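Local atomic coordinates of glutaredoxin 2 (Salmonella enterica subsp. enterica serovar Typhimurium, PDB entry 3IR4), a protein that binds glutathione and probably uses it to reduce disulfides, as a glutaredoxin built on the two-domain plan of glutathione S-transferases. Residues Lys17-Phe22 against Val29-Leu34; Ile68-Asp73 against Leu171-Ile176; Asn97-Gln102 against Ile147-Asp152; Asn184-Leu187 against His192-Thr195. All coordinates share one frame; numbering follows the deposited sequence.

Contact 1. Residues Lys17-Phe22 against Val29-Leu34; sequences KARMIF and VELNVL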
loop_
_atom_site.group_PDB
_atom_site.type_symbol
_atom_site.label_atom_id
_atom_site.label_comp_id
_atom_site.label_asym_id
_atom_site.label_seq_id
_atom_site.Cartn_x
_atom_site.Cartn_y
_atom_site.Cartn_z
ATOM N N LYS A 17 -2.788 3.651 -0.112
ATOM C CA LYS A 17 -3.159 4.718 -1.050
ATOM C C LYS A 17 -4.105 5.725 -0.368
ATOM O O LYS A 17 -3.916 6.929 -0.444
ATOM C CB LYS A 17 -3.821 4.161 -2.315
ATOM C CG LYS A 17 -2.892 3.307 -3.144
ATOM C CD LYS A 17 -3.553 2.708 -4.361
ATOM C CE LYS A 17 -2.734 1.601 -4.913
ATOM N NZ LYS A 17 -3.207 1.090 -6.209
ATOM N N ALA A 18 -5.137 5.185 0.277
ATOM C CA ALA A 18 -6.161 5.985 0.933
ATOM C C ALA A 18 -5.611 6.820 2.078
ATOM O O ALA A 18 -6.140 7.874 2.361
ATOM C CB ALA A 18 -7.298 5.118 1.434
ATOM N N ARG A 19 -4.552 6.361 2.729
ATOM C CA ARG A 19 -3.911 7.099 3.807
ATOM C C ARG A 19 -2.982 8.204 3.324
ATOM O O ARG A 19 -2.687 9.131 4.077
ATOM C CB ARG A 19 -3.087 6.140 4.664
ATOM C CG ARG A 19 -3.944 5.198 5.456
ATOM C CD ARG A 19 -3.114 4.113 6.103
ATOM N NE ARG A 19 -2.225 4.721 7.078
ATOM C CZ ARG A 19 -1.246 4.098 7.717
ATOM N NH1 ARG A 19 -0.998 2.822 7.474
ATOM N NH2 ARG A 19 -0.508 4.767 8.598
HETATM N N MSE A 20 -2.461 8.085 2.107
HETATM C CA MSE A 20 -1.410 9.001 1.682
HETATM C C MSE A 20 -1.771 10.482 1.670
HETATM O O MSE A 20 -0.991 11.292 2.108
HETATM C CB MSE A 20 -0.845 8.607 0.312
HETATM C CG MSE A 20 -0.051 7.316 0.348
HETATM SE SE MSE A 20 0.499 6.721 -1.408
HETATM C CE MSE A 20 1.818 8.070 -1.790
ATOM N N ILE A 21 -2.934 10.839 1.121
ATOM C CA ILE A 21 -3.276 12.260 1.010
ATOM C C ILE A 21 -3.460 12.864 2.388
ATOM O O ILE A 21 -3.135 14.035 2.598
ATOM C CB ILE A 21 -4.498 12.533 0.093
ATOM C CG1 ILE A 21 -4.198 12.127 -1.355
ATOM C CG2 ILE A 21 -4.937 14.022 0.161
ATOM C CD1 ILE A 21 -3.152 12.902 -2.052
ATOM N N PHE A 22 -4.012 12.105 3.341
ATOM C CA PHE A 22 -4.144 12.623 4.694
ATOM C C PHE A 22 -2.786 13.070 5.219
ATOM O O PHE A 22 -2.629 14.118 5.836
ATOM C CB PHE A 22 -4.772 11.598 5.627
ATOM C CG PHE A 22 -6.225 11.360 5.375
ATOM C CD1 PHE A 22 -7.195 12.208 5.891
ATOM C CD2 PHE A 22 -6.642 10.273 4.611
ATOM C CE1 PHE A 22 -8.531 11.983 5.673
ATOM C CE2 PHE A 22 -8.000 10.058 4.392
ATOM C CZ PHE A 22 -8.941 10.917 4.938
ATOM N N VAL A 29 -6.915 12.021 10.450
ATOM C CA VAL A 29 -7.725 10.859 10.132
ATOM C C VAL A 29 -7.627 9.849 11.256
ATOM O O VAL A 29 -6.551 9.679 11.824
ATOM C CB VAL A 29 -7.340 10.213 8.777
ATOM C CG1 VAL A 29 -5.908 9.733 8.777
ATOM C CG2 VAL A 29 -8.346 9.106 8.390
ATOM N N GLU A 30 -8.750 9.239 11.613
ATOM C CA GLU A 30 -8.755 8.162 12.595
ATOM C C GLU A 30 -8.687 6.826 11.883
ATOM O O GLU A 30 -9.648 6.415 11.234
ATOM C CB GLU A 30 -10.003 8.208 13.461
ATOM C CG GLU A 30 -10.026 7.195 14.552
ATOM C CD GLU A 30 -11.402 7.095 15.144
ATOM O OE1 GLU A 30 -11.835 7.990 15.849
ATOM O OE2 GLU A 30 -12.106 6.116 14.853
ATOM N N LEU A 31 -7.545 6.135 12.016
ATOM C CA LEU A 31 -7.386 4.826 11.426
ATOM C C LEU A 31 -8.047 3.753 12.281
ATOM O O LEU A 31 -7.964 3.792 13.502
ATOM C CB LEU A 31 -5.924 4.491 11.291
ATOM C CG LEU A 31 -5.070 5.470 10.469
ATOM C CD1 LEU A 31 -3.602 5.026 10.489
ATOM C CD2 LEU A 31 -5.597 5.634 9.044
ATOM N N ASN A 32 -8.707 2.816 11.624
ATOM C CA ASN A 32 -9.343 1.695 12.317
ATOM C C ASN A 32 -9.010 0.432 11.556
ATOM O O ASN A 32 -9.508 0.215 10.452
ATOM C CB ASN A 32 -10.856 1.879 12.334
ATOM C CG ASN A 32 -11.290 2.965 13.254
ATOM O OD1 ASN A 32 -11.585 2.697 14.396
ATOM N ND2 ASN A 32 -11.409 4.188 12.747
ATOM N N VAL A 33 -8.132 -0.396 12.112
ATOM C CA VAL A 33 -7.756 -1.623 11.450
ATOM C C VAL A 33 -8.765 -2.698 11.804
ATOM O O VAL A 33 -9.009 -2.957 12.986
ATOM C CB VAL A 33 -6.356 -2.084 11.886
ATOM C CG1 VAL A 33 -6.035 -3.392 11.158
ATOM C CG2 VAL A 33 -5.295 -1.048 11.580
ATOM N N LEU A 34 -9.387 -3.277 10.800
ATOM C CA LEU A 34 -10.329 -4.359 10.971
ATOM C C LEU A 34 -9.641 -5.706 10.947
ATOM O O LEU A 34 -8.653 -5.887 10.256
ATOM C CB LEU A 34 -11.356 -4.306 9.838
ATOM C CG LEU A 34 -12.236 -3.066 9.793
ATOM C CD1 LEU A 34 -13.139 -3.091 8.557
ATOM C CD2 LEU A 34 -13.046 -2.964 11.090
#

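Contact 2. Residues Ile68-Asp73 against Leu171-Ile176; sequences IVHYVD and LSEDDI. With SO4 (sulfate ion), chain D.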
loop_
_atom_site.group_PDB
_atom_site.type_symbol
_atom_site.label_atom_id
_atom_site.label_comp_id
_atom_site.label_asym_id
_atom_site.label_seq_id
_atom_site.Cartn_x
_atom_site.Cartn_y
_atom_site.Cartn_z
ATOM N N ILE A 68 -11.420 7.755 -2.740
ATOM C CA ILE A 68 -11.057 8.346 -1.470
ATOM C C ILE A 68 -9.923 9.352 -1.692
ATOM O O ILE A 68 -9.961 10.454 -1.175
ATOM C CB ILE A 68 -10.654 7.253 -0.464
ATOM C CG1 ILE A 68 -11.843 6.349 -0.156
ATOM C CG2 ILE A 68 -10.052 7.858 0.799
ATOM C CD1 ILE A 68 -11.458 5.084 0.575
ATOM N N VAL A 69 -8.876 8.949 -2.405
ATOM C CA VAL A 69 -7.737 9.810 -2.674
ATOM C C VAL A 69 -8.200 11.146 -3.242
ATOM O O VAL A 69 -7.820 12.195 -2.766
ATOM C CB VAL A 69 -6.728 9.104 -3.617
ATOM C CG1 VAL A 69 -5.726 10.096 -4.231
ATOM C CG2 VAL A 69 -5.980 7.977 -2.859
ATOM N N HIS A 70 -8.995 11.080 -4.301
ATOM C CA HIS A 70 -9.426 12.329 -4.948
ATOM C C HIS A 70 -10.392 13.152 -4.105
ATOM O O HIS A 70 -10.280 14.365 -4.073
ATOM C CB HIS A 70 -9.962 12.060 -6.322
ATOM C CG HIS A 70 -8.905 11.624 -7.281
ATOM N ND1 HIS A 70 -8.918 10.395 -7.897
ATOM C CD2 HIS A 70 -7.785 12.257 -7.725
ATOM C CE1 HIS A 70 -7.857 10.291 -8.678
ATOM N NE2 HIS A 70 -7.147 11.406 -8.586
ATOM N N TYR A 71 -11.336 12.513 -3.418
ATOM C CA TYR A 71 -12.243 13.240 -2.546
ATOM C C TYR A 71 -11.455 14.039 -1.505
ATOM O O TYR A 71 -11.642 15.245 -1.310
ATOM C CB TYR A 71 -13.190 12.252 -1.864
ATOM C CG TYR A 71 -14.039 12.893 -0.782
ATOM C CD1 TYR A 71 -15.128 13.695 -1.098
ATOM C CD2 TYR A 71 -13.721 12.730 0.554
ATOM C CE1 TYR A 71 -15.898 14.301 -0.093
ATOM C CE2 TYR A 71 -14.477 13.321 1.563
ATOM C CZ TYR A 71 -15.561 14.115 1.242
ATOM O OH TYR A 71 -16.328 14.701 2.238
ATOM N N VAL A 72 -10.551 13.354 -0.814
ATOM C CA VAL A 72 -9.786 13.997 0.241
ATOM C C VAL A 72 -8.835 15.062 -0.326
ATOM O O VAL A 72 -8.717 16.110 0.241
ATOM C CB VAL A 72 -9.044 12.948 1.094
ATOM C CG1 VAL A 72 -8.156 13.594 2.172
ATOM C CG2 VAL A 72 -10.039 11.991 1.747
ATOM N N ASP A 73 -8.185 14.808 -1.451
ATOM C CA ASP A 73 -7.296 15.794 -2.046
ATOM C C ASP A 73 -8.080 17.044 -2.475
ATOM O O ASP A 73 -7.545 18.149 -2.461
ATOM C CB ASP A 73 -6.582 15.210 -3.264
ATOM C CG ASP A 73 -5.380 16.034 -3.708
ATOM O OD1 ASP A 73 -4.716 16.639 -2.842
ATOM O OD2 ASP A 73 -5.113 16.048 -4.935
ATOM N N LEU A 171 3.762 15.900 -7.899
ATOM C CA LEU A 171 2.983 14.795 -7.342
ATOM C C LEU A 171 1.865 14.404 -8.282
ATOM O O LEU A 171 1.147 15.272 -8.800
ATOM C CB LEU A 171 2.382 15.189 -5.991
ATOM C CG LEU A 171 1.872 14.022 -5.157
ATOM C CD1 LEU A 171 3.022 13.268 -4.443
ATOM C CD2 LEU A 171 0.803 14.512 -4.166
ATOM N N SER A 172 1.701 13.114 -8.480
ATOM C CA SER A 172 0.683 12.590 -9.391
ATOM C C SER A 172 0.132 11.259 -8.845
ATOM O O SER A 172 0.637 10.698 -7.869
ATOM C CB SER A 172 1.251 12.345 -10.789
ATOM O OG SER A 172 2.106 11.206 -10.807
ATOM N N GLU A 173 -0.869 10.714 -9.539
ATOM C CA GLU A 173 -1.406 9.427 -9.152
ATOM C C GLU A 173 -0.349 8.327 -9.296
ATOM O O GLU A 173 -0.493 7.271 -8.669
ATOM C CB GLU A 173 -2.667 9.088 -9.938
ATOM C CG GLU A 173 -3.895 9.939 -9.576
ATOM C CD GLU A 173 -3.913 11.335 -10.209
ATOM O OE1 GLU A 173 -3.010 11.667 -11.027
ATOM O OE2 GLU A 173 -4.871 12.071 -9.901
ATOM N N ASP A 174 0.713 8.528 -10.087
ATOM C CA ASP A 174 1.788 7.531 -10.108
ATOM C C ASP A 174 2.424 7.366 -8.742
ATOM O O ASP A 174 2.826 6.266 -8.382
ATOM C CB ASP A 174 2.856 7.858 -11.152
ATOM C CG ASP A 174 2.392 7.635 -12.593
ATOM O OD1 ASP A 174 1.356 6.972 -12.815
ATOM O OD2 ASP A 174 3.136 8.098 -13.499
ATOM N N ASP A 175 2.532 8.435 -7.964
ATOM C CA ASP A 175 3.045 8.348 -6.594
ATOM C C ASP A 175 2.121 7.519 -5.710
ATOM O O ASP A 175 2.557 6.741 -4.860
ATOM C CB ASP A 175 3.233 9.735 -5.989
ATOM C CG ASP A 175 4.272 10.524 -6.721
ATOM O OD1 ASP A 175 5.458 10.153 -6.586
ATOM O OD2 ASP A 175 3.930 11.472 -7.452
ATOM N N ILE A 176 0.817 7.732 -5.899
ATOM C CA ILE A 176 -0.194 7.014 -5.148
ATOM C C ILE A 176 -0.069 5.510 -5.419
ATOM O O ILE A 176 -0.184 4.693 -4.516
ATOM C CB ILE A 176 -1.607 7.525 -5.477
ATOM C CG1 ILE A 176 -1.739 9.032 -5.162
ATOM C CG2 ILE A 176 -2.633 6.696 -4.745
ATOM C CD1 ILE A 176 -1.591 9.418 -3.693
HETATM S S SO4 D . -19.634 15.423 0.867
HETATM O O1 SO4 D . -18.421 16.118 1.315
HETATM O O2 SO4 D . -19.370 14.480 -0.243
HETATM O O3 SO4 D . -20.230 14.719 1.991
HETATM O O4 SO4 D . -20.603 16.451 0.458
#

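Contact 3. Residues Asn97-Gln102 against Ile147-Asp152; sequences NGYVNQ and IKKIGD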
loop_
_atom_site.group_PDB
_atom_site.type_symbol
_atom_site.label_atom_id
_atom_site.label_comp_id
_atom_site.label_asym_id
_atom_site.label_seq_id
_atom_site.Cartn_x
_atom_site.Cartn_y
_atom_site.Cartn_z
ATOM N N ASN A 97 3.820 -5.747 -10.092
ATOM C CA ASN A 97 2.649 -6.225 -9.366
ATOM C C ASN A 97 2.203 -7.586 -9.851
ATOM O O ASN A 97 1.515 -8.295 -9.131
ATOM C CB ASN A 97 1.500 -5.222 -9.389
ATOM C CG ASN A 97 1.682 -4.103 -8.368
ATOM O OD1 ASN A 97 1.954 -4.344 -7.190
ATOM N ND2 ASN A 97 1.457 -2.872 -8.799
ATOM N N GLY A 98 2.604 -7.977 -11.048
ATOM C CA GLY A 98 2.280 -9.274 -11.573
ATOM C C GLY A 98 2.963 -10.439 -10.872
ATOM O O GLY A 98 2.411 -11.540 -10.895
ATOM N N TYR A 99 4.143 -10.231 -10.270
ATOM C CA TYR A 99 4.872 -11.319 -9.562
ATOM C C TYR A 99 5.168 -11.048 -8.085
ATOM O O TYR A 99 5.472 -11.978 -7.342
ATOM C CB TYR A 99 6.203 -11.697 -10.228
ATOM C CG TYR A 99 7.298 -10.677 -10.174
ATOM C CD1 TYR A 99 7.462 -9.746 -11.188
ATOM C CD2 TYR A 99 8.170 -10.614 -9.091
ATOM C CE1 TYR A 99 8.502 -8.798 -11.152
ATOM C CE2 TYR A 99 9.181 -9.678 -9.028
ATOM C CZ TYR A 99 9.344 -8.770 -10.046
ATOM O OH TYR A 99 10.360 -7.844 -9.952
ATOM N N VAL A 100 5.063 -9.808 -7.654
ATOM C CA VAL A 100 5.549 -9.400 -6.345
ATOM C C VAL A 100 4.847 -10.088 -5.185
ATOM O O VAL A 100 5.431 -10.221 -4.107
ATOM C CB VAL A 100 5.515 -7.866 -6.196
ATOM C CG1 VAL A 100 4.100 -7.367 -5.964
ATOM C CG2 VAL A 100 6.415 -7.405 -5.069
ATOM N N ASN A 101 3.607 -10.524 -5.376
ATOM C CA ASN A 101 2.883 -11.146 -4.293
ATOM C C ASN A 101 3.511 -12.481 -3.880
ATOM O O ASN A 101 3.231 -12.941 -2.772
ATOM C CB ASN A 101 1.414 -11.295 -4.582
ATOM C CG ASN A 101 0.629 -10.089 -4.170
ATOM O OD1 ASN A 101 1.153 -9.239 -3.445
ATOM N ND2 ASN A 101 -0.628 -10.029 -4.556
ATOM N N GLN A 102 4.338 -13.095 -4.736
ATOM C CA GLN A 102 5.043 -14.295 -4.316
ATOM C C GLN A 102 6.043 -13.976 -3.207
ATOM O O GLN A 102 6.377 -14.851 -2.435
ATOM C CB GLN A 102 5.696 -14.986 -5.478
ATOM C CG GLN A 102 4.691 -15.539 -6.454
ATOM C CD GLN A 102 5.288 -16.464 -7.484
ATOM O OE1 GLN A 102 6.483 -16.442 -7.765
ATOM N NE2 GLN A 102 4.446 -17.290 -8.067
ATOM N N ILE A 147 13.978 -12.127 -5.140
ATOM C CA ILE A 147 14.706 -10.956 -4.637
ATOM C C ILE A 147 15.626 -10.392 -5.709
ATOM O O ILE A 147 15.740 -9.152 -5.897
ATOM C CB ILE A 147 15.479 -11.303 -3.328
ATOM C CG1 ILE A 147 14.475 -11.497 -2.173
ATOM C CG2 ILE A 147 16.549 -10.241 -3.007
ATOM C CD1 ILE A 147 15.024 -12.188 -0.931
ATOM N N LYS A 148 16.295 -11.264 -6.445
ATOM C CA LYS A 148 17.142 -10.787 -7.535
ATOM C C LYS A 148 16.306 -10.113 -8.629
ATOM O O LYS A 148 16.716 -9.108 -9.209
ATOM C CB LYS A 148 17.938 -11.975 -8.102
ATOM C CG LYS A 148 18.904 -11.621 -9.238
ATOM C CD LYS A 148 19.674 -12.832 -9.750
ATOM C CE LYS A 148 20.683 -12.448 -10.817
ATOM N NZ LYS A 148 21.813 -11.683 -10.235
ATOM N N LYS A 149 15.126 -10.679 -8.911
ATOM C CA LYS A 149 14.201 -10.090 -9.895
ATOM C C LYS A 149 13.769 -8.692 -9.494
ATOM O O LYS A 149 13.854 -7.761 -10.293
ATOM C CB LYS A 149 12.934 -10.945 -10.114
ATOM C CG LYS A 149 13.049 -12.128 -11.099
ATOM C CD LYS A 149 11.762 -12.973 -11.134
ATOM C CE LYS A 149 10.545 -12.153 -11.504
ATOM N NZ LYS A 149 10.706 -11.579 -12.864
ATOM N N ILE A 150 13.314 -8.520 -8.261
ATOM C CA ILE A 150 12.894 -7.186 -7.869
ATOM C C ILE A 150 14.106 -6.232 -7.858
ATOM O O ILE A 150 13.985 -5.067 -8.220
ATOM C CB ILE A 150 12.033 -7.218 -6.596
ATOM C CG1 ILE A 150 11.426 -5.839 -6.334
ATOM C CG2 ILE A 150 12.847 -7.689 -5.414
ATOM C CD1 ILE A 150 10.583 -5.249 -7.488
ATOM N N GLY A 151 15.282 -6.737 -7.510
ATOM C CA GLY A 151 16.483 -5.898 -7.545
ATOM C C GLY A 151 16.726 -5.373 -8.959
ATOM O O GLY A 151 17.000 -4.190 -9.182
ATOM N N ASP A 152 16.620 -6.262 -9.933
ATOM C CA ASP A 152 16.788 -5.867 -11.331
ATOM C C ASP A 152 15.759 -4.838 -11.758
ATOM O O ASP A 152 16.108 -3.843 -12.386
ATOM C CB ASP A 152 16.706 -7.087 -12.253
ATOM C CG ASP A 152 17.896 -8.037 -12.126
ATOM O OD1 ASP A 152 18.919 -7.660 -11.532
ATOM O OD2 ASP A 152 17.788 -9.168 -12.650
#

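Contact 4. Residues Asn184-Leu187 against His192-Thr195; sequences NLTL and HWPT. With SO4 (sulfate ion), chain E.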
loop_
_atom_site.group_PDB
_atom_site.type_symbol
_atom_site.label_atom_id
_atom_site.label_comp_id
_atom_site.label_asym_id
_atom_site.label_seq_id
_atom_site.Cartn_x
_atom_site.Cartn_y
_atom_site.Cartn_z
ATOM N N ASN A 184 5.448 -1.911 0.934
ATOM C CA ASN A 184 5.310 -3.298 1.295
ATOM C C ASN A 184 6.589 -4.097 1.004
ATOM O O ASN A 184 6.886 -5.069 1.693
ATOM C CB ASN A 184 4.031 -3.846 0.693
ATOM C CG ASN A 184 2.774 -3.285 1.397
ATOM O OD1 ASN A 184 2.851 -2.753 2.518
ATOM N ND2 ASN A 184 1.629 -3.411 0.746
ATOM N N LEU A 185 7.379 -3.658 0.019
ATOM C CA LEU A 185 8.649 -4.311 -0.273
ATOM C C LEU A 185 9.660 -4.185 0.857
ATOM O O LEU A 185 10.570 -5.004 0.960
ATOM C CB LEU A 185 9.236 -3.852 -1.593
ATOM C CG LEU A 185 8.614 -4.449 -2.841
ATOM C CD1 LEU A 185 9.109 -3.717 -4.094
ATOM C CD2 LEU A 185 8.900 -5.941 -2.951
ATOM N N THR A 186 9.505 -3.209 1.741
ATOM C CA THR A 186 10.406 -3.091 2.881
ATOM C C THR A 186 10.241 -4.247 3.876
ATOM O O THR A 186 11.070 -4.418 4.763
ATOM C CB THR A 186 10.347 -1.736 3.596
ATOM O OG1 THR A 186 9.071 -1.544 4.211
ATOM C CG2 THR A 186 10.672 -0.600 2.668
ATOM N N LEU A 187 9.170 -5.041 3.733
ATOM C CA LEU A 187 9.006 -6.235 4.561
ATOM C C LEU A 187 9.933 -7.369 4.087
ATOM O O LEU A 187 10.101 -8.365 4.793
ATOM C CB LEU A 187 7.560 -6.711 4.509
ATOM C CG LEU A 187 7.124 -7.785 5.518
ATOM C CD1 LEU A 187 7.247 -7.257 6.913
ATOM C CD2 LEU A 187 5.692 -8.196 5.206
ATOM N N HIS A 192 18.168 -5.335 -2.700
ATOM C CA HIS A 192 19.129 -4.291 -3.024
ATOM C C HIS A 192 18.356 -3.060 -3.552
ATOM O O HIS A 192 17.745 -3.126 -4.610
ATOM C CB HIS A 192 20.106 -4.777 -4.094
ATOM C CG HIS A 192 20.957 -5.939 -3.675
ATOM N ND1 HIS A 192 22.125 -6.262 -4.315
ATOM C CD2 HIS A 192 20.816 -6.850 -2.683
ATOM C CE1 HIS A 192 22.662 -7.329 -3.752
ATOM N NE2 HIS A 192 21.890 -7.701 -2.751
ATOM N N TRP A 193 18.386 -1.994 -2.776
ATOM C CA TRP A 193 17.664 -0.766 -3.077
ATOM C C TRP A 193 18.561 0.273 -3.709
ATOM O O TRP A 193 19.465 0.777 -3.050
ATOM C CB TRP A 193 17.061 -0.198 -1.790
ATOM C CG TRP A 193 15.953 -1.004 -1.208
ATOM C CD1 TRP A 193 16.064 -2.041 -0.329
ATOM C CD2 TRP A 193 14.553 -0.827 -1.447
ATOM N NE1 TRP A 193 14.835 -2.486 0.007
ATOM C CE2 TRP A 193 13.884 -1.788 -0.682
ATOM C CE3 TRP A 193 13.805 0.082 -2.193
ATOM C CZ2 TRP A 193 12.503 -1.862 -0.625
ATOM C CZ3 TRP A 193 12.460 -0.009 -2.170
ATOM C CH2 TRP A 193 11.807 -0.967 -1.396
ATOM N N PRO A 194 18.286 0.653 -4.959
ATOM C CA PRO A 194 19.074 1.718 -5.564
ATOM C C PRO A 194 18.841 3.040 -4.840
ATOM O O PRO A 194 17.811 3.224 -4.212
ATOM C CB PRO A 194 18.554 1.751 -7.017
ATOM C CG PRO A 194 18.020 0.404 -7.249
ATOM C CD PRO A 194 17.365 0.059 -5.938
ATOM N N THR A 195 19.795 3.949 -4.963
ATOM C CA THR A 195 19.805 5.239 -4.227
ATOM C C THR A 195 18.529 6.052 -4.401
ATOM O O THR A 195 17.950 6.484 -3.410
ATOM C CB THR A 195 20.996 6.082 -4.655
ATOM O OG1 THR A 195 22.170 5.352 -4.353
ATOM C CG2 THR A 195 21.000 7.466 -3.952
HETATM S S SO4 E . 24.049 -4.288 -7.006
HETATM O O1 SO4 E . 24.800 -4.105 -5.752
HETATM O O2 SO4 E . 24.922 -4.964 -7.982
HETATM O O3 SO4 E . 23.619 -2.969 -7.508
HETATM O O4 SO4 E . 22.894 -5.153 -6.692
#

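Contact 1. Residues Lys17-Phe22 against Val29-Leu34
Phe22 sends CG away from its own carbonyl carbon and alongside its backbone N (chi1 -71°), which swings the ring out from the helix toward Val29. There the branch point of the valine lies against the aromatic face. Val29 CB is 3.5 Å from Phe22 CD1 and 3.8 Å from the ring centroid, a CH-pi contact offset toward the rim. The two methyls spread along the ring: Val29 CG1 rests near Phe22 CG at 3.8 Å, and Val29 CG2 near Phe22 CZ at 3.9 Å. Both residues belong to the beta-alpha-beta unit of the thioredoxin-like domain, in which helix 13-25 crosses between the parallel strands 5-8 and 30-33. One helical turn earlier, Arg19 meets Leu31. In the conformer given here, one of two modelled, Arg19 bends at chi3 (65°), and Leu31 CD1 lies over one guanidinium face, 3.6 Å from Arg19 NH2. Leu31 CD2 meets the aliphatic part, 4.0 Å from Arg19 CG; the two side chains cross at about a right angle. Arg19 also has a long, weak ion pair with Asp10. Within the edge strand, Asn32 ND2 donates to the anti lone pair of Glu30 OE2 at 2.9 Å.

Contact 2. Residues Ile68-Asp73 against Leu171-Ile176
His70 and Glu173 cross at about a right angle, with imidazole and carboxylate planes 44° apart. The bond itself lies in the ring plane: His70 NE2 donates to Glu173 OE2 over 2.7 Å, nearly straight at 174°, and reaches the anti lone pair, turned away from the other oxygen. A bend at chi2 (79°) in the glutamate chain carries the carboxylate to the imidazole edge. Val69 and Ile176 meet differently, tip to tip, their CG2 methyls 4.0 Å apart. The polar pair and the apolar pair together join helix 65-74 of the thioredoxin-like domain to the start of helix 173-185 in the helical domain, across the interdomain boundary of the GST fold. The second helix opens with a capping box: Ser172 OG accepts from Asp174 N at 3.1 Å, while Asp175 OD2 receives Ser172 N at 3.0 Å. This resembles the Ser-x-x-Asp box found at the equivalent core helix of many GSTs. Glu173 sits in the first turn, where the helix dipole would probably favour its negative charge. In one of two modelled conformers, Tyr71 OH donates to O1 of a sulfate, probably from the crystallisation liquor, at 2.7 Å.

Contact 3. Residues Asn97-Gln102 against Ile147-Asp152
Tyr99, which carries one side of this contact, lies between the body of helix 87-97 and that of helix 101-108, while its partners Lys149 and Ile150 lie within the long helix 143-160. The phi of Tyr99, -122°, departs from helical values, and its carbonyl O accepts from Gln102 N at 3.1 Å. The facing segment is regular, with Gly151 N bonded to Ile147 O. Tyr99 holds CG between its backbone N and carbonyl carbon (chi1 68°), an arrangement that extends the ring toward the long helix. Lys149 curls back at both chi3 and chi4 and folds its end over the aromatic face. Its CE is centred there, 3.6 Å from the Tyr99 ring centroid, and its NZ lies 4.1 Å from the same centroid, 16° off the normal: a CH-pi and a cation-pi contact in one conformer of a lysine modelled in two. Beyond the ring, Tyr99 OH nestles against the helix backbone, 3.3 Å from Ile150 CA in the conformer given. No hydrogen bond forms with Ile150 N; the hydroxyl is bonded to the carboxylate of Asp153, one turn beyond Lys149. That negative partner would probably make the ring a slightly better host for the ammonium group, a gain that would apply to the lysine conformer folded over the ring.

Contact 4. Residues Asn184-Leu187 against His192-Thr195
In the all-helical C-terminal domain, Trp193 lies in the connection between helix 173-185 and helix 195-208, and the connection folds back so that its indole meets Leu185 and Thr186, near the C-terminal part of the earlier helix. The benzo part of the indole does the touching. Leu185 CB is 3.9 Å from Trp193 CH2 and as far from CZ2, coming in obliquely, while the carbonyl carbon of Leu185 lies at the indole edge, 4.0 Å from Trp193 CZ2. Thr186 adds its methyl, with CG2 4.0 Å from Trp193 CZ2; the two side chains cross at about a right angle. The threonine torsion (chi1 66°) divides its two branches: CG2 serves the indole, whereas OG1 is hydrogen-bonded to Arg183 O and Leu213 N. Around this pair, Leu154 of helix 143-160 touches the tryptophan, and Arg201 makes a cation-pi contact with it. Pro194 follows at the N-cap of helix 195-208. His192, just before the tryptophan, directs its ring to a sulfate ion probably taken up from the crystallisation liquor: His192 ND1 donates to sulfate O4 at 2.7 Å and 165°, with the sulfur in the ring plane. Between the two segments the contact is thus purely apolar and contains no hydrogen bond. With the buried threonine hydroxyl satisfied away from the indole, its methyl and the leucine CB are left to pack against Trp193.

How the contacts relate
The four contacts form two touching pairs. Contacts 1 and 2, their centres 13 Å apart, share a layer of packing in which Lys17 CG meets Ile176 O at 3.3 Å and Phe22 CZ meets Val72 CG2 at 3.5 Å; helix 13-25 is thereby wedged against both helices of contact 2. Contacts 3 and 4, with centres 11 Å apart, meet through Leu185, whose CD2 is 3.6 Å from Val100 CG2. Helix 173-185 links the pairs, serving contact 2 at its start and contact 4 near its C-terminal part, with the contact centres 22 Å apart. Bound glutathione lies about 9 Å from the Val69 side chain of contact 2 and about 11 Å from the Arg19 side chain of contact 1.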